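Side-chain contacts in pyruvate kinase (Toxoplasma gondii, PDB 3GG8), which probably catalyses the last step of glycolysis, transferring the phosphoryl group of phosphoenolpyruvate to ADP to give pyruvate and ATP: residues C[469-472]-C[473-477]; C[373-376]-C[377-380]. All blocks are in the same frame, centred on the assembly; numbering follows the deposited sequence.

Contact 1: residues C[469-472]-C[473-477]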
loop_
_atom_site.group_PDB
_atom_site.type_symbol
_atom_site.label_atom_id
_atom_site.label_comp_id
_atom_site.label_asym_id
_atom_site.label_seq_id
_atom_site.Cartn_x
_atom_site.Cartn_y
_atom_site.Cartn_z
ATOM N N ILE C 469 10.173 27.331 -22.423
ATOM C CA ILE C 469 10.237 25.870 -22.581
ATOM C C ILE C 469 10.893 25.435 -23.909
ATOM O O ILE C 469 11.760 24.560 -23.908
ATOM C CB ILE C 469 8.840 25.210 -22.410
ATOM C CG1 ILE C 469 8.363 25.342 -20.956
ATOM C CG2 ILE C 469 8.856 23.732 -22.842
ATOM C CD1 ILE C 469 6.854 25.273 -20.794
ATOM N N ARG C 470 10.495 26.044 -25.027
ATOM C CA ARG C 470 11.121 25.742 -26.318
ATOM C C ARG C 470 12.629 25.983 -26.266
ATOM O O ARG C 470 13.409 25.164 -26.744
ATOM C CB ARG C 470 10.512 26.572 -27.443
ATOM C CG ARG C 470 9.642 25.802 -28.432
ATOM C CD ARG C 470 8.171 25.845 -28.042
ATOM N NE ARG C 470 7.332 26.343 -29.129
ATOM C CZ ARG C 470 6.754 27.548 -29.155
ATOM N NH1 ARG C 470 6.913 28.398 -28.146
ATOM N NH2 ARG C 470 6.011 27.912 -30.193
ATOM N N ASN C 471 13.030 27.095 -25.662
ATOM C CA ASN C 471 14.436 27.484 -25.611
ATOM C C ASN C 471 15.274 26.520 -24.782
ATOM O O ASN C 471 16.386 26.146 -25.184
ATOM C CB ASN C 471 14.575 28.921 -25.080
ATOM C CG ASN C 471 16.004 29.435 -25.132
ATOM O OD1 ASN C 471 16.569 29.687 -26.209
ATOM N ND2 ASN C 471 16.591 29.618 -23.960
ATOM N N ALA C 472 14.720 26.113 -23.639
ATOM C CA ALA C 472 15.393 25.227 -22.724
ATOM C C ALA C 472 15.684 23.879 -23.385
ATOM O O ALA C 472 16.793 23.356 -23.254
ATOM C CB ALA C 472 14.552 25.033 -21.470
ATOM N N ILE C 473 14.691 23.342 -24.104
ATOM C CA ILE C 473 14.795 22.011 -24.726
ATOM C C ILE C 473 15.816 21.989 -25.859
ATOM O O ILE C 473 16.618 21.052 -25.950
ATOM C CB ILE C 473 13.436 21.516 -25.273
ATOM C CG1 ILE C 473 12.406 21.366 -24.149
ATOM C CG2 ILE C 473 13.608 20.206 -26.079
ATOM C CD1 ILE C 473 10.984 20.998 -24.661
ATOM N N VAL C 474 15.778 23.012 -26.717
ATOM C CA VAL C 474 16.719 23.130 -27.829
ATOM C C VAL C 474 18.131 23.395 -27.309
ATOM O O VAL C 474 19.094 22.825 -27.826
ATOM C CB VAL C 474 16.300 24.219 -28.846
ATOM C CG1 VAL C 474 17.320 24.335 -29.985
ATOM C CG2 VAL C 474 14.922 23.900 -29.413
ATOM N N VAL C 475 18.259 24.239 -26.280
ATOM C CA VAL C 475 19.567 24.421 -25.641
ATOM C C VAL C 475 20.063 23.078 -25.088
ATOM O O VAL C 475 21.188 22.666 -25.381
ATOM C CB VAL C 475 19.587 25.526 -24.549
ATOM C CG1 VAL C 475 20.793 25.353 -23.629
ATOM C CG2 VAL C 475 19.620 26.897 -25.180
ATOM N N ALA C 476 19.212 22.395 -24.319
ATOM C CA ALA C 476 19.546 21.081 -23.765
ATOM C C ALA C 476 19.976 20.083 -24.845
ATOM O O ALA C 476 20.904 19.313 -24.639
ATOM C CB ALA C 476 18.378 20.525 -22.959
ATOM N N LYS C 477 19.301 20.116 -25.993
ATOM C CA LYS C 477 19.588 19.203 -27.114
ATOM C C LYS C 477 20.923 19.536 -27.804
ATOM O O LYS C 477 21.611 18.649 -28.322
ATOM C CB LYS C 477 18.408 19.219 -28.106
ATOM C CG LYS C 477 18.445 18.204 -29.254
ATOM C CD LYS C 477 17.350 18.555 -30.269
ATOM C CE LYS C 477 17.779 18.330 -31.722
ATOM N NZ LYS C 477 17.391 16.988 -32.281
#

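Contact 2: residues C[373-376]-C[377-380]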
loop_
_atom_site.group_PDB
_atom_site.type_symbol
_atom_site.label_atom_id
_atom_site.label_comp_id
_atom_site.label_asym_id
_atom_site.label_seq_id
_atom_site.Cartn_x
_atom_site.Cartn_y
_atom_site.Cartn_z
ATOM N N CYS C 373 22.911 4.728 -4.049
ATOM C CA CYS C 373 22.118 3.978 -3.069
ATOM C C CYS C 373 20.659 4.405 -2.969
ATOM O O CYS C 373 19.840 3.669 -2.419
ATOM C CB CYS C 373 22.737 4.125 -1.683
ATOM S SG CYS C 373 23.960 2.932 -1.312
ATOM N N VAL C 374 20.340 5.602 -3.461
ATOM C CA VAL C 374 19.014 6.186 -3.244
ATOM C C VAL C 374 17.897 5.442 -3.996
ATOM O O VAL C 374 17.988 5.197 -5.209
ATOM C CB VAL C 374 19.001 7.716 -3.549
ATOM C CG1 VAL C 374 17.601 8.282 -3.422
ATOM C CG2 VAL C 374 19.949 8.462 -2.606
ATOM N N ASP C 375 16.867 5.056 -3.244
ATOM C CA ASP C 375 15.650 4.462 -3.798
ATOM C C ASP C 375 14.635 5.595 -4.015
ATOM O O ASP C 375 13.951 6.029 -3.070
ATOM C CB ASP C 375 15.098 3.374 -2.856
ATOM C CG ASP C 375 14.025 2.487 -3.517
ATOM O OD1 ASP C 375 13.733 1.396 -2.970
ATOM O OD2 ASP C 375 13.467 2.862 -4.574
ATOM N N TYR C 376 14.561 6.073 -5.264
ATOM C CA TYR C 376 13.733 7.230 -5.627
ATOM C C TYR C 376 12.213 6.980 -5.547
ATOM O O TYR C 376 11.477 7.853 -5.069
ATOM C CB TYR C 376 14.150 7.819 -6.988
ATOM C CG TYR C 376 15.493 8.518 -6.962
ATOM C CD1 TYR C 376 15.669 9.703 -6.241
ATOM C CD2 TYR C 376 16.596 7.997 -7.653
ATOM C CE1 TYR C 376 16.908 10.359 -6.201
ATOM C CE2 TYR C 376 17.849 8.647 -7.620
ATOM C CZ TYR C 376 17.993 9.825 -6.889
ATOM O OH TYR C 376 19.205 10.477 -6.834
ATOM N N PRO C 377 11.733 5.805 -6.021
ATOM C CA PRO C 377 10.322 5.456 -5.783
ATOM C C PRO C 377 9.927 5.404 -4.298
ATOM O O PRO C 377 8.831 5.854 -3.943
ATOM C CB PRO C 377 10.191 4.064 -6.420
ATOM C CG PRO C 377 11.265 4.016 -7.447
ATOM C CD PRO C 377 12.411 4.772 -6.829
ATOM N N ALA C 378 10.810 4.871 -3.450
ATOM C CA ALA C 378 10.534 4.736 -2.013
ATOM C C ALA C 378 10.759 6.033 -1.228
ATOM O O ALA C 378 10.278 6.178 -0.106
ATOM C CB ALA C 378 11.340 3.589 -1.409
ATOM N N LEU C 379 11.495 6.970 -1.816
ATOM C CA LEU C 379 11.639 8.295 -1.226
ATOM C C LEU C 379 10.419 9.146 -1.577
ATOM O O LEU C 379 9.883 9.863 -0.725
ATOM C CB LEU C 379 12.924 8.969 -1.706
ATOM C CG LEU C 379 13.825 9.599 -0.637
ATOM C CD1 LEU C 379 15.100 10.133 -1.292
ATOM C CD2 LEU C 379 13.121 10.704 0.178
ATOM N N TYR C 380 9.985 9.053 -2.835
ATOM C CA TYR C 380 8.793 9.755 -3.294
ATOM C C TYR C 380 7.538 9.368 -2.494
ATOM O O TYR C 380 6.776 10.242 -2.074
ATOM C CB TYR C 380 8.557 9.540 -4.795
ATOM C CG TYR C 380 7.237 10.118 -5.238
ATOM C CD1 TYR C 380 7.098 11.486 -5.463
ATOM C CD2 TYR C 380 6.111 9.308 -5.388
ATOM C CE1 TYR C 380 5.879 12.030 -5.845
ATOM C CE2 TYR C 380 4.893 9.843 -5.770
ATOM C CZ TYR C 380 4.790 11.205 -5.995
ATOM O OH TYR C 380 3.594 11.748 -6.374
#

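Contact 1: residues C[469-472]-C[473-477]
Ile469 and Ile473, one helical turn apart, lie side by side and point the same way, CG2 of Ile469 3.9 Å from CD1 of Ile473. In Ile473, CG1 stands anti to the carbonyl carbon (chi1 -62°), which folds the longer branch back over the preceding turn and brings CG1 3.3 Å from Ile469 O. That carbonyl also accepts the backbone N-H of Ile473, and the next three i to i+4 bonds repeat the pattern, through Ala476 N to Ala472 O at 2.8 Å and an N-H...O angle of 163°. Buried Ile469 and Ala472, together with Ile473, rest on Leu414 of strand 412-416, while Ile473 also meets Val510 and Ala476 meets Val482, both in loops. The outer side is looser. There Val474 sets CG2 3.3 Å from Arg470 O, yet the side chain of exposed Arg470 makes no contact with 473-477, and its NH1 has a weak hydrogen bond to His467 ND1. Asn471 and Val475 occupy an intermediate flank and both touch Met457 of strand 454-458; between themselves they are only loosely matched, ND2 of Asn471 lying 4.3 Å from CG2 of Val475. Lys477 NZ is hydrogen-bonded to Glu511 O. The hydrocarbon groups of Ile469, Ala472 and Ile473 thus seat helix 465-478 on strand 412-416 of the alpha/beta domain, and Ala476 extends this apolar side over loop residues, while four i to i+4 bonds pair main-chain polar groups across the contact.

Contact 2: residues C[373-376]-C[377-380]
Tyr376 O receives two backbone N-H groups: a 2.9 Å hydrogen bond from Tyr380 N, nearly straight at 163°, and a weak one from Leu379 N at 3.4 Å. Leu379 N is shared in turn, since its shorter bond, 2.9 Å but bent to 131°, goes to Asp375 O. Asp375 occupies the N-cap position, and with CG anti to the backbone N (chi1 -166°) its carboxylate reaches alongside the first turn. OD2 stops 3.1 Å from CD of Pro377, the two side chains crossing at about a right angle, and OD1 packs on the methyl of Ala378, 3.6 Å from its CB. The negative charge lies at the start of the helix, where it would probably interact favourably with the helix dipole. Pro377 has no N-H to offer, which costs no i to i+4 hydrogen bond in the first turn. On another side of the turn Val374 reaches with CG1 in two directions: to Leu379 CD1 at 3.8 Å, and over one face of the Tyr376 ring, 3.5 Å above its plane and displaced toward the rim. The Tyr376 side chain also touches Arg37 and Met432. Tyr380 turns away from this turn toward helix 393-407, where its OH hydrogen-bonds Glu403 and its ring meets that of Tyr429. An aspartate N-cap followed by a proline within the first turn, with Val374 (N') meeting Leu379 (N4) in a hydrophobic staple, is characteristic of a helix N-terminus, here that of helix 376-384.

How the contacts relate
From the N terminus, the chain completes the eight-stranded parallel barrel, whose last strand is 343-346, and runs through helix 356-371 before contact 2 opens helix 376-384. Helix 393-407 follows, and contact 1 comes later along helix 465-478, after strand 454-458 and before strand 487-494. Each contact joins consecutive residues within a turn or two, so neither closes a long loop, and they follow in series without nesting or crossing. The centres of contacts 1 and 2 lie about 28 Å apart. Contact 2 ties helix 327-339, through Val374 on Leu338, to helix 393-407, through Tyr380; contact 1 belongs to one helix packed on the alpha/beta domain's sheet.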